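Local structure of RagB/SusD domain protein (Flavobacterium johnsoniae, 5J5U) at residues D145-F150 with M194-V199. The protein probably binds chitin or chitin-derived oligosaccharides at the cell surface, as a SusD homolog of a chitin-utilization locus. Numbering follows the deposited sequence.
Sequences DIYNSF and MRISEV
With chi1 at -98°, away from the usual staggered values, the Y147 ring reaches across to R195 and I196, and R195 meets it with CG anti to its own backbone N (chi1 -164°) and a chain bent at the next two torsions. The contact joins helix 143-160 to the C-terminal end of helix 178-195 in the helical SusD-like fold, and it illustrates how one long aromatic side chain can bridge the space between a helix and the end of its neighbour, where the backbones stay well apart: the nearest CA atoms, those of Y147 and I196, are 8.8 Å from each other. The phenol oxygen does much of the touching, Y147 OH lying 3.6 Å from R195 CD and 3.7 Å from R195 CG. No hydrogen bond crosses here; the hydroxyl is hydrogen-bonded to D117 OD1, while R195 NH1 forms salt bridges with D117 OD2 and E417, so one carboxylate serves both polar ends. The guanidinium leads away from the ring, the two planes 72° apart, and R195 meets the phenol through its aliphatic chain alone. F150 CD2 lies over the centre of one face of the Y147 ring, 4.1 Å above its plane. A leucine in place of Y147 would probably deprive D117 of its hydroxyl partner and leave a gap beside the aliphatic part of R195. I196, where the chain leaves helical geometry, adds an apolar contact: its CG2 methyl approaches the ring obliquely, 3.8 Å from Y147 CD2.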
ATOM      1  N   ASP A 145       9.736  13.680 -12.864  1.00 18.88           N
ATOM      2  CA  ASP A 145      10.369  14.721 -12.057  1.00 20.87           C
ATOM      3  C   ASP A 145       9.968  14.580 -10.585  1.00 17.61           C
ATOM      4  O   ASP A 145      10.777  14.834  -9.694  1.00 21.03           O
ATOM      5  CB  ASP A 145      10.022  16.130 -12.593  1.00 14.63           C
ATOM      6  CG  ASP A 145      10.484  16.334 -14.035  1.00 18.66           C
ATOM      7  OD1 ASP A 145      11.534  15.779 -14.383  1.00 21.59           O
ATOM      8  OD2 ASP A 145       9.820  17.036 -14.818  1.00 17.47           O
ATOM      9  N   ILE A 146       8.725  14.183 -10.330  1.00 20.04           N
ATOM     10  CA  ILE A 146       8.260  14.018  -8.957  1.00 16.26           C
ATOM     11  C   ILE A 146       9.128  12.965  -8.305  1.00 13.53           C
ATOM     12  O   ILE A 146       9.589  13.127  -7.183  1.00 14.31           O
ATOM     13  CB  ILE A 146       6.761  13.599  -8.862  1.00 18.01           C
ATOM     14  CG1 ILE A 146       5.829  14.684  -9.429  1.00 19.17           C
ATOM     15  CG2 ILE A 146       6.372  13.308  -7.424  1.00 13.91           C
ATOM     16  CD1 ILE A 146       4.332  14.379  -9.267  1.00 10.07           C
ATOM     17  N   TYR A 147       9.371  11.893  -9.033  1.00 13.20           N
ATOM     18  CA  TYR A 147      10.201  10.808  -8.534  1.00 16.38           C
ATOM     19  C   TYR A 147      11.691  11.180  -8.334  1.00 19.69           C
ATOM     20  O   TYR A 147      12.302  10.738  -7.345  1.00 22.82           O
ATOM     21  CB  TYR A 147      10.074   9.603  -9.466  1.00 16.18           C
ATOM     22  CG  TYR A 147       9.085   8.593  -8.951  1.00 20.42           C
ATOM     23  CD1 TYR A 147       7.702   8.837  -8.996  1.00 18.72           C
ATOM     24  CD2 TYR A 147       9.527   7.409  -8.373  1.00 16.33           C
ATOM     25  CE1 TYR A 147       6.796   7.898  -8.517  1.00 16.37           C
ATOM     26  CE2 TYR A 147       8.638   6.481  -7.888  1.00 22.22           C
ATOM     27  CZ  TYR A 147       7.279   6.724  -7.959  1.00 18.42           C
ATOM     28  OH  TYR A 147       6.440   5.773  -7.446  1.00 15.60           O
ATOM     29  N   ASN A 148      12.278  11.946  -9.261  1.00 19.82           N
ATOM     30  CA  ASN A 148      13.650  12.444  -9.055  1.00 20.75           C
ATOM     31  C   ASN A 148      13.706  13.315  -7.799  1.00 20.67           C
ATOM     32  O   ASN A 148      14.669  13.264  -7.023  1.00 22.74           O
ATOM     33  CB  ASN A 148      14.157  13.250 -10.258  1.00 15.48           C
ATOM     34  CG  ASN A 148      14.522  12.370 -11.440  1.00 29.35           C
ATOM     35  OD1 ASN A 148      14.873  11.200 -11.266  1.00 35.44           O
ATOM     36  ND2 ASN A 148      14.427  12.922 -12.653  1.00 18.18           N
ATOM     37  N   SER A 149      12.672  14.123  -7.604  1.00 16.43           N
ATOM     38  CA  SER A 149      12.588  14.970  -6.418  1.00 17.04           C
ATOM     39  C   SER A 149      12.444  14.104  -5.128  1.00 24.56           C
ATOM     40  O   SER A 149      13.075  14.391  -4.088  1.00 24.06           O
ATOM     41  CB  SER A 149      11.449  15.977  -6.592  1.00 15.12           C
ATOM     42  OG  SER A 149      11.121  16.632  -5.392  1.00 20.97           O
ATOM     43  N   PHE A 150      11.678  13.015  -5.212  1.00 18.01           N
ATOM     44  CA  PHE A 150      11.600  12.037  -4.105  1.00 19.55           C
ATOM     45  C   PHE A 150      12.989  11.504  -3.733  1.00 24.75           C
ATOM     46  O   PHE A 150      13.379  11.488  -2.558  1.00 25.88           O
ATOM     47  CB  PHE A 150      10.713  10.831  -4.467  1.00 19.03           C
ATOM     48  CG  PHE A 150       9.230  11.117  -4.503  1.00 16.21           C
ATOM     49  CD1 PHE A 150       8.698  12.244  -3.905  1.00 13.11           C
ATOM     50  CD2 PHE A 150       8.366  10.230  -5.139  1.00 15.04           C
ATOM     51  CE1 PHE A 150       7.347  12.487  -3.943  1.00 14.79           C
ATOM     52  CE2 PHE A 150       7.002  10.479  -5.187  1.00 12.29           C
ATOM     53  CZ  PHE A 150       6.492  11.591  -4.580  1.00 11.86           C
ATOM     54  N   MET A 194      12.350   0.413  -6.884  1.00 20.96           N
ATOM     55  CA  MET A 194      11.766  -0.740  -7.565  1.00 15.41           C
ATOM     56  C   MET A 194      10.583  -0.302  -8.415  1.00 17.45           C
ATOM     57  O   MET A 194      10.351  -0.860  -9.497  1.00 16.86           O
ATOM     58  CB  MET A 194      11.361  -1.826  -6.568  1.00 13.93           C
ATOM     59  CG  MET A 194      12.577  -2.476  -5.869  1.00 25.09           C
ATOM     60  SD  MET A 194      13.923  -3.056  -6.956  1.00 27.25           S
ATOM     61  CE  MET A 194      14.943  -1.634  -7.009  1.00 26.05           C
ATOM     62  N   ARG A 195       9.862   0.724  -7.966  1.00 15.07           N
ATOM     63  CA  ARG A 195       8.663   1.085  -8.715  1.00 19.88           C
ATOM     64  C   ARG A 195       9.015   1.594 -10.133  1.00 14.40           C
ATOM     65  O   ARG A 195       8.212   1.457 -11.045  1.00 16.86           O
ATOM     66  CB  ARG A 195       7.821   2.114  -7.950  1.00 12.30           C
ATOM     67  CG  ARG A 195       6.402   2.223  -8.495  1.00 15.36           C
ATOM     68  CD  ARG A 195       5.395   2.380  -7.366  1.00 17.03           C
ATOM     69  NE  ARG A 195       5.329   1.189  -6.521  1.00 13.04           N
ATOM     70  CZ  ARG A 195       4.998   1.221  -5.240  1.00 15.69           C
ATOM     71  NH1 ARG A 195       4.690   2.381  -4.679  1.00 13.53           N
ATOM     72  NH2 ARG A 195       4.963   0.099  -4.521  1.00 18.44           N
ATOM     73  N   ILE A 196      10.198   2.172 -10.320  1.00 12.05           N
ATOM     74  CA  ILE A 196      10.604   2.599 -11.664  1.00 18.07           C
ATOM     75  C   ILE A 196      11.549   1.639 -12.382  1.00 18.65           C
ATOM     76  O   ILE A 196      12.279   2.054 -13.278  1.00 20.77           O
ATOM     77  CB  ILE A 196      11.260   3.995 -11.653  1.00 17.23           C
ATOM     78  CG1 ILE A 196      12.487   3.999 -10.739  1.00 17.34           C
ATOM     79  CG2 ILE A 196      10.239   5.052 -11.248  1.00 13.05           C
ATOM     80  CD1 ILE A 196      13.268   5.283 -10.783  1.00 20.27           C
ATOM     81  N   SER A 197      11.506   0.359 -12.023  1.00 19.77           N
ATOM     82  CA  SER A 197      12.405  -0.632 -12.613  1.00 20.12           C
ATOM     83  C   SER A 197      12.113  -0.821 -14.098  1.00 22.60           C
ATOM     84  O   SER A 197      13.027  -1.046 -14.885  1.00 22.23           O
ATOM     85  CB  SER A 197      12.283  -1.982 -11.893  1.00 17.18           C
ATOM     86  OG  SER A 197      10.986  -2.526 -12.068  1.00 17.74           O
ATOM     87  N   GLU A 198      10.841  -0.709 -14.477  1.00 19.41           N
ATOM     88  CA  GLU A 198      10.440  -0.949 -15.853  1.00 23.89           C
ATOM     89  C   GLU A 198      10.661   0.271 -16.730  1.00 21.57           C
ATOM     90  O   GLU A 198      10.984   0.143 -17.921  1.00 27.42           O
ATOM     91  CB  GLU A 198       8.975  -1.388 -15.924  1.00 21.16           C
ATOM     92  CG  GLU A 198       8.671  -2.603 -15.082  1.00 18.48           C
ATOM     93  CD  GLU A 198       9.731  -3.698 -15.218  1.00 25.43           C
ATOM     94  OE1 GLU A 198       9.709  -4.467 -16.210  1.00 24.12           O
ATOM     95  OE2 GLU A 198      10.596  -3.795 -14.317  1.00 29.93           O
ATOM     96  N   VAL A 199      10.480   1.458 -16.173  1.00 17.22           N
ATOM     97  CA  VAL A 199      10.565   2.626 -17.026  1.00 20.11           C
ATOM     98  C   VAL A 199      11.979   3.201 -17.079  1.00 18.09           C
ATOM     99  O   VAL A 199      12.414   3.685 -18.112  1.00 26.03           O
ATOM    100  CB  VAL A 199       9.573   3.729 -16.575  1.00 19.08           C
ATOM    101  CG1 VAL A 199       9.821   4.146 -15.104  1.00 17.02           C
ATOM    102  CG2 VAL A 199       9.661   4.925 -17.531  1.00 17.54           C
TER